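Local coordinates for protein GDP-mannose-dependent alpha-(1-6)-phosphatidylinositol monomannoside mannosyltransferase (Corynebacterium glutamicum, PDB 3OKP) that belongs to the GT-B glycosyltransferases, with two Rossmann-like domains, and is modelled with guanosine-5'-diphosphate-alpha-d-mannose, at residues S66-T71 against A96-M101; R5-V10 against N374-E379. All coordinates share one frame; numbering follows the deposited sequence.

Contact 1. Residues S66-T71 against A96-M101; sequences SVMLPT and APLALM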
loop_
_atom_site.group_PDB
_atom_site.type_symbol
_atom_site.label_atom_id
_atom_site.label_comp_id
_atom_site.label_asym_id
_atom_site.label_seq_id
_atom_site.Cartn_x
_atom_site.Cartn_y
_atom_site.Cartn_z
ATOM N N SER A 66 -3.126 21.166 -14.744
ATOM C CA SER A 66 -3.878 19.993 -14.302
ATOM C C SER A 66 -3.011 18.730 -14.224
ATOM O O SER A 66 -3.255 17.846 -13.395
ATOM C CB SER A 66 -5.070 19.764 -15.234
ATOM O OG SER A 66 -5.892 18.714 -14.763
ATOM N N VAL A 67 -2.010 18.657 -15.100
ATOM C CA VAL A 67 -1.046 17.557 -15.123
ATOM C C VAL A 67 0.363 18.142 -15.159
ATOM O O VAL A 67 0.666 19.002 -15.994
ATOM C CB VAL A 67 -1.244 16.627 -16.360
ATOM C CG1 VAL A 67 -0.364 15.385 -16.253
ATOM C CG2 VAL A 67 -2.709 16.223 -16.524
ATOM N N MET A 68 1.219 17.696 -14.243
ATOM C CA MET A 68 2.625 18.067 -14.299
ATOM C C MET A 68 3.378 17.067 -15.166
ATOM O O MET A 68 3.414 15.869 -14.869
ATOM C CB MET A 68 3.256 18.152 -12.910
ATOM C CG MET A 68 4.668 18.725 -12.946
ATOM S SD MET A 68 5.550 18.678 -11.382
ATOM C CE MET A 68 4.664 19.935 -10.457
ATOM N N LEU A 69 3.971 17.579 -16.241
ATOM C CA LEU A 69 4.659 16.757 -17.227
ATOM C C LEU A 69 6.121 17.182 -17.350
ATOM O O LEU A 69 6.451 18.337 -17.061
ATOM C CB LEU A 69 3.945 16.867 -18.581
ATOM C CG LEU A 69 2.518 16.302 -18.630
ATOM C CD1 LEU A 69 1.712 16.913 -19.769
ATOM C CD2 LEU A 69 2.530 14.776 -18.713
ATOM N N PRO A 70 7.011 16.251 -17.753
ATOM C CA PRO A 70 8.399 16.655 -17.978
ATOM C C PRO A 70 8.536 17.493 -19.255
ATOM O O PRO A 70 8.596 16.954 -20.363
ATOM C CB PRO A 70 9.149 15.318 -18.086
ATOM C CG PRO A 70 8.133 14.333 -18.507
ATOM C CD PRO A 70 6.801 14.810 -17.998
ATOM N N THR A 71 8.550 18.812 -19.077
ATOM C CA THR A 71 8.643 19.772 -20.177
ATOM C C THR A 71 9.651 20.855 -19.783
ATOM O O THR A 71 9.915 21.033 -18.593
ATOM C CB THR A 71 7.275 20.446 -20.467
ATOM O OG1 THR A 71 6.922 21.310 -19.379
ATOM C CG2 THR A 71 6.165 19.409 -20.668
ATOM N N ALA A 96 8.337 7.413 -13.057
ATOM C CA ALA A 96 7.954 7.554 -14.462
ATOM C C ALA A 96 6.664 8.361 -14.618
ATOM O O ALA A 96 5.649 8.013 -14.013
ATOM C CB ALA A 96 7.810 6.182 -15.108
ATOM N N PRO A 97 6.686 9.429 -15.444
ATOM C CA PRO A 97 7.805 9.946 -16.232
ATOM C C PRO A 97 8.555 11.172 -15.671
ATOM O O PRO A 97 9.531 11.604 -16.288
ATOM C CB PRO A 97 7.114 10.350 -17.535
ATOM C CG PRO A 97 5.742 10.839 -17.081
ATOM C CD PRO A 97 5.454 10.191 -15.726
ATOM N N LEU A 98 8.120 11.728 -14.538
ATOM C CA LEU A 98 8.667 13.015 -14.062
ATOM C C LEU A 98 10.162 13.028 -13.723
ATOM O O LEU A 98 10.815 14.066 -13.865
ATOM C CB LEU A 98 7.857 13.585 -12.888
ATOM C CG LEU A 98 6.542 14.316 -13.185
ATOM C CD1 LEU A 98 5.919 14.790 -11.879
ATOM C CD2 LEU A 98 6.727 15.487 -14.153
ATOM N N ALA A 99 10.697 11.888 -13.286
ATOM C CA ALA A 99 12.124 11.774 -12.966
ATOM C C ALA A 99 13.038 11.890 -14.192
ATOM O O ALA A 99 14.260 11.845 -14.067
ATOM C CB ALA A 99 12.410 10.492 -12.188
ATOM N N LEU A 100 12.441 12.047 -15.374
ATOM C CA LEU A 100 13.197 12.404 -16.577
ATOM C C LEU A 100 13.736 13.841 -16.498
ATOM O O LEU A 100 14.531 14.256 -17.338
ATOM C CB LEU A 100 12.356 12.200 -17.844
ATOM C CG LEU A 100 12.018 10.758 -18.249
ATOM C CD1 LEU A 100 10.908 10.734 -19.303
ATOM C CD2 LEU A 100 13.245 9.999 -18.742
ATOM N N MET A 101 13.297 14.582 -15.479
ATOM C CA MET A 101 13.807 15.927 -15.189
ATOM C C MET A 101 14.958 15.905 -14.171
ATOM O O MET A 101 15.373 16.955 -13.672
ATOM C CB MET A 101 12.683 16.831 -14.665
ATOM C CG MET A 101 11.512 17.042 -15.624
ATOM S SD MET A 101 10.455 18.436 -15.151
ATOM C CE MET A 101 9.730 17.841 -13.618
#
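Met-68 meets Leu-98 with both its side chain and its carbonyl. Its CG stands anti to the backbone N (chi1 -172°), and the chain runs on extended to SD, which lies 3.9 Å from Leu-98 CD1; the two side chains cross at about a right angle. Met-68 O approaches the other branch, 3.4 Å from Leu-98 CD2. Beyond the contact, Met-68 also packs on Phe-40 and Ser-42 of strand 37-42, and its N donates to Asn-12 OD1. Leu-69 directs its CB away and takes part through its backbone, its carbonyl carbon 3.7 Å from Leu-98 CD2. Leu-98 CD2 also lies 3.9 Å from Pro-70 CD and so touches three consecutive residues, Met-68, Leu-69 and Pro-70.

Pro-70 is the broadest partner, its ring touching Pro-97, Leu-98 and Met-101. Its CG sits 3.8 Å from Pro-97 O, the carbonyl that also accepts the 3-10 bond from Leu-100 N. Met-101 CG, anti to its own carbonyl carbon (chi1 -61°), rests 3.8 Å from Pro-70 CB. Met-101 SD lies 3.9 Å from Pro-70 CA. Thr-71 adds a loose approach of its O to Met-101 SD, while its OG1 is engaged with the hydroxyls of Thr-73 and Thr-74.

No hydrogen bond joins the segments; apolar packing of a proline-containing loop on a 3-10 turn, entered through the cis peptide before Pro-97, holds them together. Thr-71 and Met-101 are the N-cap positions of helices 72-84 and 102-107. Two loops following strands 59-63 and 89-92 and leading into the next helices, packed at the carboxyl ends of a parallel sheet, belong to the Rossmann-like N-terminal domain of a GT-B glycosyltransferase.

Contact 2. Residues R5-V10 against N374-E379; sequences RKTLVV and NILQSE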
loop_
_atom_site.group_PDB
_atom_site.type_symbol
_atom_site.label_atom_id
_atom_site.label_comp_id
_atom_site.label_asym_id
_atom_site.label_seq_id
_atom_site.Cartn_x
_atom_site.Cartn_y
_atom_site.Cartn_z
ATOM N N ARG A 5 19.398 18.685 5.710
ATOM C CA ARG A 5 19.210 18.726 4.264
ATOM C C ARG A 5 17.749 19.015 3.919
ATOM O O ARG A 5 16.830 18.479 4.548
ATOM C CB ARG A 5 19.671 17.415 3.623
ATOM C CG ARG A 5 21.177 17.178 3.712
ATOM C CD ARG A 5 21.576 15.830 3.125
ATOM N NE ARG A 5 21.272 15.730 1.697
ATOM C CZ ARG A 5 22.070 16.151 0.718
ATOM N NH1 ARG A 5 23.240 16.714 0.994
ATOM N NH2 ARG A 5 21.695 16.010 -0.547
ATOM N N LYS A 6 17.552 19.865 2.916
ATOM C CA LYS A 6 16.228 20.306 2.490
ATOM C C LYS A 6 15.792 19.554 1.234
ATOM O O LYS A 6 16.591 19.351 0.315
ATOM C CB LYS A 6 16.251 21.811 2.225
ATOM C CG LYS A 6 14.909 22.512 2.333
ATOM C CD LYS A 6 15.132 24.000 2.567
ATOM C CE LYS A 6 13.840 24.797 2.486
ATOM N NZ LYS A 6 14.116 26.264 2.573
ATOM N N THR A 7 14.523 19.150 1.204
ATOM C CA THR A 7 13.993 18.324 0.121
ATOM C C THR A 7 12.850 19.004 -0.628
ATOM O O THR A 7 11.904 19.512 -0.016
ATOM C CB THR A 7 13.507 16.949 0.645
ATOM O OG1 THR A 7 14.560 16.312 1.376
ATOM C CG2 THR A 7 13.071 16.041 -0.507
ATOM N N LEU A 8 12.954 19.010 -1.955
ATOM C CA LEU A 8 11.847 19.397 -2.819
ATOM C C LEU A 8 11.191 18.139 -3.376
ATOM O O LEU A 8 11.845 17.331 -4.043
ATOM C CB LEU A 8 12.318 20.310 -3.958
ATOM C CG LEU A 8 11.279 20.768 -4.994
ATOM C CD1 LEU A 8 10.238 21.697 -4.372
ATOM C CD2 LEU A 8 11.963 21.439 -6.174
ATOM N N VAL A 9 9.904 17.973 -3.082
ATOM C CA VAL A 9 9.119 16.857 -3.604
ATOM C C VAL A 9 8.411 17.303 -4.883
ATOM O O VAL A 9 7.603 18.237 -4.860
ATOM C CB VAL A 9 8.085 16.340 -2.564
ATOM C CG1 VAL A 9 7.322 15.135 -3.109
ATOM C CG2 VAL A 9 8.769 15.988 -1.244
ATOM N N VAL A 10 8.734 16.640 -5.991
ATOM C CA VAL A 10 8.193 16.981 -7.307
ATOM C C VAL A 10 7.198 15.901 -7.715
ATOM O O VAL A 10 7.567 14.734 -7.854
ATOM C CB VAL A 10 9.320 17.108 -8.370
ATOM C CG1 VAL A 10 8.740 17.400 -9.757
ATOM C CG2 VAL A 10 10.320 18.185 -7.967
ATOM N N ASN A 374 16.750 8.727 6.909
ATOM C CA ASN A 374 18.082 8.235 6.559
ATOM C C ASN A 374 18.460 8.488 5.101
ATOM O O ASN A 374 19.610 8.813 4.803
ATOM C CB ASN A 374 18.217 6.746 6.892
ATOM C CG ASN A 374 18.188 6.474 8.389
ATOM O OD1 ASN A 374 18.331 7.387 9.209
ATOM N ND2 ASN A 374 18.000 5.211 8.753
ATOM N N ILE A 375 17.486 8.348 4.202
ATOM C CA ILE A 375 17.692 8.620 2.781
ATOM C C ILE A 375 17.907 10.119 2.538
ATOM O O ILE A 375 18.864 10.514 1.866
ATOM C CB ILE A 375 16.517 8.085 1.913
ATOM C CG1 ILE A 375 16.396 6.559 2.052
ATOM C CG2 ILE A 375 16.694 8.476 0.444
ATOM C CD1 ILE A 375 15.100 5.974 1.503
ATOM N N LEU A 376 17.031 10.944 3.107
ATOM C CA LEU A 376 17.062 12.388 2.874
ATOM C C LEU A 376 18.167 13.132 3.634
ATOM O O LEU A 376 18.593 14.209 3.209
ATOM C CB LEU A 376 15.696 13.014 3.181
ATOM C CG LEU A 376 14.483 12.528 2.374
ATOM C CD1 LEU A 376 13.215 13.208 2.861
ATOM C CD2 LEU A 376 14.677 12.758 0.878
ATOM N N GLN A 377 18.633 12.561 4.741
ATOM C CA GLN A 377 19.599 13.254 5.600
ATOM C C GLN A 377 21.037 12.748 5.503
ATOM O O GLN A 377 21.952 13.393 6.017
ATOM C CB GLN A 377 19.131 13.269 7.063
ATOM C CG GLN A 377 17.866 14.089 7.314
ATOM C CD GLN A 377 17.956 15.513 6.780
ATOM O OE1 GLN A 377 19.002 16.158 6.858
ATOM N NE2 GLN A 377 16.852 16.007 6.234
ATOM N N SER A 378 21.240 11.607 4.845
ATOM C CA SER A 378 22.592 11.086 4.641
ATOM C C SER A 378 23.336 11.895 3.580
ATOM O O SER A 378 22.731 12.389 2.625
ATOM C CB SER A 378 22.566 9.599 4.266
ATOM O OG SER A 378 21.888 9.386 3.040
ATOM N N GLU A 379 24.645 12.044 3.768
ATOM C CA GLU A 379 25.497 12.709 2.784
ATOM C C GLU A 379 25.525 11.889 1.493
ATOM O O GLU A 379 25.605 10.657 1.551
ATOM C CB GLU A 379 26.915 12.890 3.331
#
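Gln-377 sets its CG anti to its carbonyl carbon (chi1 -66°) and bends at chi2, and its terminal amide meets the backbone of Arg-5 with both ends; Arg-5 likewise holds CG anti to its carbonyl carbon (chi1 -67°). Arg-5 N donates to Gln-377 OE1 at 2.8 Å, in the carbonyl plane and on a lone pair. In return Gln-377 NE2 donates to Arg-5 O at 3.0 Å. This two-bond clasp uses the N-H and C=O of a single residue and should hold the amide against rotation.

The Arg-5 side chain slides past that of Gln-377 in the opposite direction, with guanidinium and amide planes 62° apart. Its CD lies 3.4 Å from Leu-376 O, which sits at the guanidinium edge, while Ser-378 O lies over one face. Arg-5 NH2 has partners in Asn-89 OD1 and Ser-111 OG. At the helix end, Ser-378 OG donates to Asn-374 O at 2.9 Å.

Thr-7 crosses Leu-376 at about a right angle, its OG1 3.6 Å from Leu-376 CD2; that hydroxyl is hydrogen-bonded to Asn-89 ND2, which also makes a hydrogen bond with Leu-376 O. Strand 7-11 runs between strands 37-42 and 89-92, with the end of helix 365-377 lying beside its start and Leu-8 packing on helix 72-84.

In the fold
Contact 1 falls inside the long span of chain whose two ends contact 2 brings together. Their centres are about 20 Å apart, yet both are built around the seven-stranded parallel sheet of the N-terminal domain: contact 2 at the start of inner strand 7-11, contact 1 at the carboxyl-end loops after strands 59-63 and 89-92. Val-10 links them, its CG1 packing 3.8 Å from Met-68 SD and also touching Met-101 CE. Helix 72-84, which starts after the 66-71 loop, is shared, touching Val-10 as well as Met-68 and Met-101. Helix 365-377 follows the second sheet in the chain, yet packs on the first domain through contact 2, as in other GT-B proteins.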